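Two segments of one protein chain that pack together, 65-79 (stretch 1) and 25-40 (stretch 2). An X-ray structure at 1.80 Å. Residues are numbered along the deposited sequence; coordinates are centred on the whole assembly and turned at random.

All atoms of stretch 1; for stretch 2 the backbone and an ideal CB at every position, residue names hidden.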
# COMPACT_ATOMS: atom_id res chain seq x y z
N GLY A 65 12.81 29.10 -26.53
CA GLY A 65 13.60 27.90 -26.75
C GLY A 65 14.22 27.29 -25.50
O GLY A 65 15.28 26.67 -25.57
N VAL A 66 13.57 27.48 -24.36
CA VAL A 66 14.07 26.93 -23.11
C VAL A 66 12.86 26.56 -22.26
O VAL A 66 11.86 27.28 -22.27
CB VAL A 66 14.95 27.95 -22.34
CG1 VAL A 66 14.12 29.18 -21.97
CG2 VAL A 66 15.54 27.31 -21.10
N PHE A 67 12.94 25.45 -21.55
CA PHE A 67 11.81 25.03 -20.72
C PHE A 67 11.76 25.89 -19.46
O PHE A 67 11.14 26.95 -19.47
CB PHE A 67 11.91 23.54 -20.37
CG PHE A 67 10.59 22.92 -20.01
CD1 PHE A 67 10.34 22.49 -18.70
CD2 PHE A 67 9.60 22.76 -20.97
CE1 PHE A 67 9.12 21.91 -18.36
CE2 PHE A 67 8.37 22.18 -20.64
CZ PHE A 67 8.14 21.76 -19.33
N SER A 68 12.41 25.46 -18.38
CA SER A 68 12.39 26.26 -17.16
C SER A 68 13.47 25.92 -16.13
O SER A 68 13.73 24.75 -15.85
CB SER A 68 11.02 26.17 -16.48
OG SER A 68 11.01 26.91 -15.27
N ALA A 69 14.07 26.96 -15.57
CA ALA A 69 15.11 26.80 -14.55
C ALA A 69 14.47 26.62 -13.17
O ALA A 69 15.17 26.47 -12.17
CB ALA A 69 16.03 28.03 -14.55
N GLY A 70 13.14 26.64 -13.13
CA GLY A 70 12.44 26.46 -11.87
C GLY A 70 11.98 27.75 -11.21
O GLY A 70 11.90 28.80 -11.86
N GLY A 71 11.66 27.68 -9.92
CA GLY A 71 11.20 28.85 -9.19
C GLY A 71 12.22 29.97 -9.18
O GLY A 71 13.41 29.73 -9.03
N SER A 72 11.75 31.21 -9.33
CA SER A 72 12.63 32.37 -9.35
C SER A 72 13.03 32.77 -7.93
O SER A 72 12.41 32.33 -6.96
CB SER A 72 11.93 33.55 -10.01
OG SER A 72 10.86 34.01 -9.20
N PHE A 73 14.06 33.60 -7.82
CA PHE A 73 14.52 34.07 -6.51
C PHE A 73 13.38 34.78 -5.80
O PHE A 73 13.21 34.66 -4.59
CB PHE A 73 15.70 35.03 -6.66
CG PHE A 73 17.02 34.36 -6.95
CD1 PHE A 73 17.57 33.47 -6.04
CD2 PHE A 73 17.71 34.64 -8.12
CE1 PHE A 73 18.79 32.86 -6.29
CE2 PHE A 73 18.94 34.03 -8.38
CZ PHE A 73 19.48 33.14 -7.47
N GLY A 74 12.59 35.53 -6.57
CA GLY A 74 11.48 36.26 -6.01
C GLY A 74 10.49 35.34 -5.32
O GLY A 74 10.03 35.62 -4.21
N LEU A 75 10.15 34.25 -5.99
CA LEU A 75 9.21 33.28 -5.44
C LEU A 75 9.74 32.65 -4.16
O LEU A 75 9.02 32.53 -3.17
CB LEU A 75 8.93 32.20 -6.48
CG LEU A 75 8.04 31.03 -6.05
CD1 LEU A 75 6.75 31.54 -5.40
CD2 LEU A 75 7.73 30.17 -7.26
N ILE A 76 11.01 32.26 -4.18
CA ILE A 76 11.64 31.65 -3.02
C ILE A 76 11.65 32.62 -1.84
O ILE A 76 11.39 32.24 -0.69
CB ILE A 76 13.08 31.20 -3.34
CG1 ILE A 76 13.05 30.11 -4.41
CG2 ILE A 76 13.76 30.67 -2.08
CD1 ILE A 76 14.41 29.64 -4.87
N GLU A 77 11.95 33.89 -2.12
CA GLU A 77 11.99 34.90 -1.07
C GLU A 77 10.61 35.14 -0.48
O GLU A 77 10.47 35.35 0.72
CB GLU A 77 12.57 36.21 -1.61
CG GLU A 77 14.05 36.16 -1.93
CD GLU A 77 14.92 35.99 -0.69
OE1 GLU A 77 14.37 35.84 0.43
OE2 GLU A 77 16.17 36.00 -0.83
N GLU A 78 9.59 35.11 -1.33
CA GLU A 78 8.22 35.31 -0.88
C GLU A 78 7.82 34.21 0.11
O GLU A 78 7.22 34.48 1.15
CB GLU A 78 7.24 35.29 -2.06
CG GLU A 78 5.79 35.32 -1.62
CD GLU A 78 4.81 35.12 -2.76
OE1 GLU A 78 5.02 34.20 -3.57
OE2 GLU A 78 3.82 35.87 -2.82
N MET A 79 8.16 32.98 -0.25
CA MET A 79 7.86 31.82 0.58
C MET A 79 8.55 31.96 1.94
O MET A 79 7.95 31.72 2.99
CB MET A 79 8.37 30.54 -0.10
CG MET A 79 7.74 30.25 -1.44
SD MET A 79 8.60 28.91 -2.31
CE MET A 79 8.24 27.52 -1.24
N UNK A 25 2.36 27.50 -24.06
CA UNK A 25 3.70 28.07 -24.00
C UNK A 25 3.77 28.99 -22.80
O UNK A 25 2.94 29.89 -22.65
CB UNK A 25 4.05 28.82 -25.29
N UNK A 26 4.74 28.78 -21.92
CA UNK A 26 4.85 29.62 -20.74
C UNK A 26 6.08 30.50 -20.81
O UNK A 26 7.12 30.11 -21.35
CB UNK A 26 4.89 28.76 -19.47
N UNK A 27 5.95 31.71 -20.27
CA UNK A 27 7.02 32.69 -20.29
C UNK A 27 7.33 33.18 -18.88
O UNK A 27 6.45 33.72 -18.21
CB UNK A 27 6.65 33.87 -21.19
N UNK A 28 8.56 32.98 -18.44
CA UNK A 28 8.96 33.43 -17.11
C UNK A 28 10.06 34.47 -17.25
O UNK A 28 10.06 35.25 -18.20
CB UNK A 28 9.43 32.26 -16.25
N UNK A 29 10.99 34.49 -16.30
CA UNK A 29 12.11 35.43 -16.36
C UNK A 29 13.19 34.73 -17.19
O UNK A 29 12.87 33.93 -18.06
CB UNK A 29 12.62 35.82 -14.97
N UNK A 30 14.46 35.03 -16.93
CA UNK A 30 15.52 34.36 -17.69
C UNK A 30 15.40 32.86 -17.52
O UNK A 30 15.15 32.37 -16.41
CB UNK A 30 16.90 34.84 -17.24
N UNK A 31 15.56 32.12 -18.61
CA UNK A 31 15.46 30.67 -18.57
C UNK A 31 14.10 30.28 -18.01
O UNK A 31 13.92 29.20 -17.44
CB UNK A 31 16.59 30.06 -17.73
N UNK A 32 13.14 31.18 -18.19
CA UNK A 32 11.78 31.00 -17.71
C UNK A 32 11.70 30.66 -16.23
O UNK A 32 10.92 29.79 -15.83
CB UNK A 32 11.09 29.90 -18.52
N UNK A 33 12.52 31.32 -15.42
CA UNK A 33 12.47 31.11 -13.98
C UNK A 33 11.03 31.53 -13.67
O UNK A 33 10.53 32.50 -14.24
CB UNK A 33 13.53 31.90 -13.20
N UNK A 34 10.37 30.80 -12.78
CA UNK A 34 8.98 31.09 -12.48
C UNK A 34 8.67 32.07 -11.37
O UNK A 34 8.95 31.81 -10.20
CB UNK A 34 8.28 29.77 -12.14
N UNK A 35 8.08 33.23 -11.71
CA UNK A 35 7.73 34.20 -10.67
C UNK A 35 6.49 33.62 -9.99
O UNK A 35 5.89 32.67 -10.50
CB UNK A 35 7.48 35.60 -11.23
N UNK A 36 6.08 34.17 -8.84
CA UNK A 36 4.90 33.67 -8.13
C UNK A 36 3.68 33.44 -9.03
O UNK A 36 3.05 32.38 -8.97
CB UNK A 36 4.52 34.65 -7.02
N UNK A 37 3.35 34.42 -9.86
CA UNK A 37 2.18 34.32 -10.73
C UNK A 37 2.24 33.16 -11.72
O UNK A 37 1.24 32.49 -11.95
CB UNK A 37 2.01 35.63 -11.50
N UNK A 38 3.41 32.94 -12.31
CA UNK A 38 3.56 31.86 -13.28
C UNK A 38 3.48 30.49 -12.62
O UNK A 38 2.86 29.57 -13.15
CB UNK A 38 4.89 32.00 -14.02
N UNK A 39 4.11 30.35 -11.47
CA UNK A 39 4.08 29.08 -10.76
C UNK A 39 2.63 28.70 -10.44
O UNK A 39 2.20 27.56 -10.67
CB UNK A 39 4.92 29.16 -9.48
N UNK A 40 1.86 29.65 -9.92
CA UNK A 40 0.47 29.39 -9.60
C UNK A 40 -0.34 29.11 -10.86
O UNK A 40 -1.23 28.25 -10.86
CB UNK A 40 -0.13 30.57 -8.84

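Position 25 lies beyond the reach of stretch 1, so the contact sets no rule there: Thr25. At 26, CA-to-CB points toward stretch 1, yet no atom of it lies within 5.5 Å of the ideal CB. Only a long side chain crosses that gap, and the Phe67 ring waits beyond it, so a large apolar or aromatic residue suits. Phe26 sets its edge against the face of Phe67, centroids 5.0 Å apart and planes at 84°.

Position 27 points away and is free: Arg27. At 28 an ideal CB would clash with the carbonyl O of position 33, 2.3 Å away, which calls for glycine: Gly28.

Position 29 points sideways, with the start of a helix in stretch 1 ahead. The free N atoms of Phe73 and Gly74 favour a long acidic side chain. Glu29 approaches them through water: one water accepts from Phe73 N and gives Glu29 OE1 a weak bond, while another joins Glu29 OE2 to Ser72 OG. Position 30 points away: Lys30.

At 31, phi is positive (57°), which glycine or asparagine would tolerate best, but the ideal CB sits 3.8 Å from Ala69 CB and 4.5 Å from Val66 CG2. Leu31 takes this apolar site, its CD2 4.1 Å from Val66 CG2, while Leu31 O accepts from Ala69 N at 2.9 Å.

Position 32 also has positive phi and points toward two carbonyls, Val66 O and Phe67 O. A short donor is wanted, and asparagine fits both demands. Asn32 ND2 donates to Phe67 O at 3.0 Å and weakly to Val66 O at 2.7 Å, while Asn32 OD1 accepts from Gly28 N at 2.9 Å.

At 33 the ideal CB lies 3.7 Å from Gly70 O and 3.9 Å from Ser72 CB, so something small suits: Ala33. At 34 the backbone does the pairing, N to Gly70 O at 2.7 Å and O from Ser72 N at 3.0 Å, leaving a choice among flexible apolar side chains. Met34 runs along stretch 1 until its CE is 3.5 Å from Ser68 OG.

Position 35 points away, just before a helix, where proline is one option: Pro35. At 36, in the first turn, Leu75 offers an apolar surface and no backbone donor is needed; proline, alanine or valine could serve. Pro36 CG packs 4.0 Å from Leu75 CD1.

Position 37 is out of reach: Ala37. Position 39 points toward Leu75, its ideal CB 3.7 Å from Leu75 CD2, so many side chains could cover it; His39 does. Positions 38 and 40 point sideways with nothing of stretch 1 near their ideal CBs, so the choice is open: Leu38 and Arg40.

Stretch 2 (25-40) TFRGEKLNAMPPALHR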
# COMPACT_ATOMS: atom_id res chain seq x y z
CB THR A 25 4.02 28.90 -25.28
OG1 THR A 25 3.97 28.05 -26.44
CG2 THR A 25 5.41 29.51 -25.18
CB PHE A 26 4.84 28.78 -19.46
CG PHE A 26 5.91 27.73 -19.42
CD1 PHE A 26 7.17 28.02 -18.93
CD2 PHE A 26 5.64 26.43 -19.83
CE1 PHE A 26 8.16 27.04 -18.85
CE2 PHE A 26 6.61 25.43 -19.76
CZ PHE A 26 7.87 25.74 -19.27
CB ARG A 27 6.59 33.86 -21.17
CG ARG A 27 7.67 34.88 -21.51
CD ARG A 27 7.06 35.97 -22.38
NE ARG A 27 8.07 36.82 -23.01
CZ ARG A 27 8.92 37.60 -22.34
NH1 ARG A 27 8.88 37.63 -21.01
NH2 ARG A 27 9.80 38.34 -22.99
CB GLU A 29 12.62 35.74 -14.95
CG GLU A 29 11.52 36.20 -14.00
CD GLU A 29 12.02 36.51 -12.60
OE1 GLU A 29 13.05 35.95 -12.19
OE2 GLU A 29 11.36 37.31 -11.90
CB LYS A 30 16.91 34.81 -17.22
CG LYS A 30 17.34 36.19 -17.69
CD LYS A 30 18.77 36.49 -17.28
CE LYS A 30 18.93 36.48 -15.76
NZ LYS A 30 20.35 36.62 -15.34
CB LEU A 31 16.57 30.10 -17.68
CG LEU A 31 18.00 30.48 -18.10
CD1 LEU A 31 19.00 29.88 -17.12
CD2 LEU A 31 18.26 30.00 -19.52
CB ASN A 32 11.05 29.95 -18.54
CG ASN A 32 10.79 30.41 -19.96
OD1 ASN A 32 10.35 31.54 -20.19
ND2 ASN A 32 11.05 29.53 -20.93
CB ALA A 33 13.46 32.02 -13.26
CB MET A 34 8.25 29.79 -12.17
CG MET A 34 8.37 28.71 -13.22
SD MET A 34 7.61 27.20 -12.57
CE MET A 34 7.94 26.03 -13.90
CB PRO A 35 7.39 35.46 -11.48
CG PRO A 35 8.22 35.31 -12.72
CD PRO A 35 8.02 33.85 -13.05
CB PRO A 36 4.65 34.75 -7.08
CG PRO A 36 6.03 35.19 -6.74
CD PRO A 36 6.71 35.28 -8.10
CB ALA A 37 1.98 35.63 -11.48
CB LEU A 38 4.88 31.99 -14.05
CG LEU A 38 5.09 30.94 -15.15
CD1 LEU A 38 3.97 31.04 -16.18
CD2 LEU A 38 6.44 31.16 -15.80
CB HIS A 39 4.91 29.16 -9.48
CG HIS A 39 4.97 27.87 -8.72
ND1 HIS A 39 4.14 27.60 -7.66
CD2 HIS A 39 5.75 26.78 -8.88
CE1 HIS A 39 4.40 26.39 -7.20
NE2 HIS A 39 5.38 25.87 -7.92
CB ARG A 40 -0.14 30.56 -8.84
CG ARG A 40 -1.65 30.44 -8.68
CD ARG A 40 -2.18 31.34 -7.58
NE ARG A 40 -1.63 32.68 -7.71
CZ ARG A 40 -0.58 33.12 -7.03
NH1 ARG A 40 0.04 32.30 -6.18
NH2 ARG A 40 -0.17 34.38 -7.16
O HOH W 1 15.38 34.00 -10.45
O HOH W 2 9.98 36.74 -9.52
O HOH W 3 13.27 36.86 -9.02
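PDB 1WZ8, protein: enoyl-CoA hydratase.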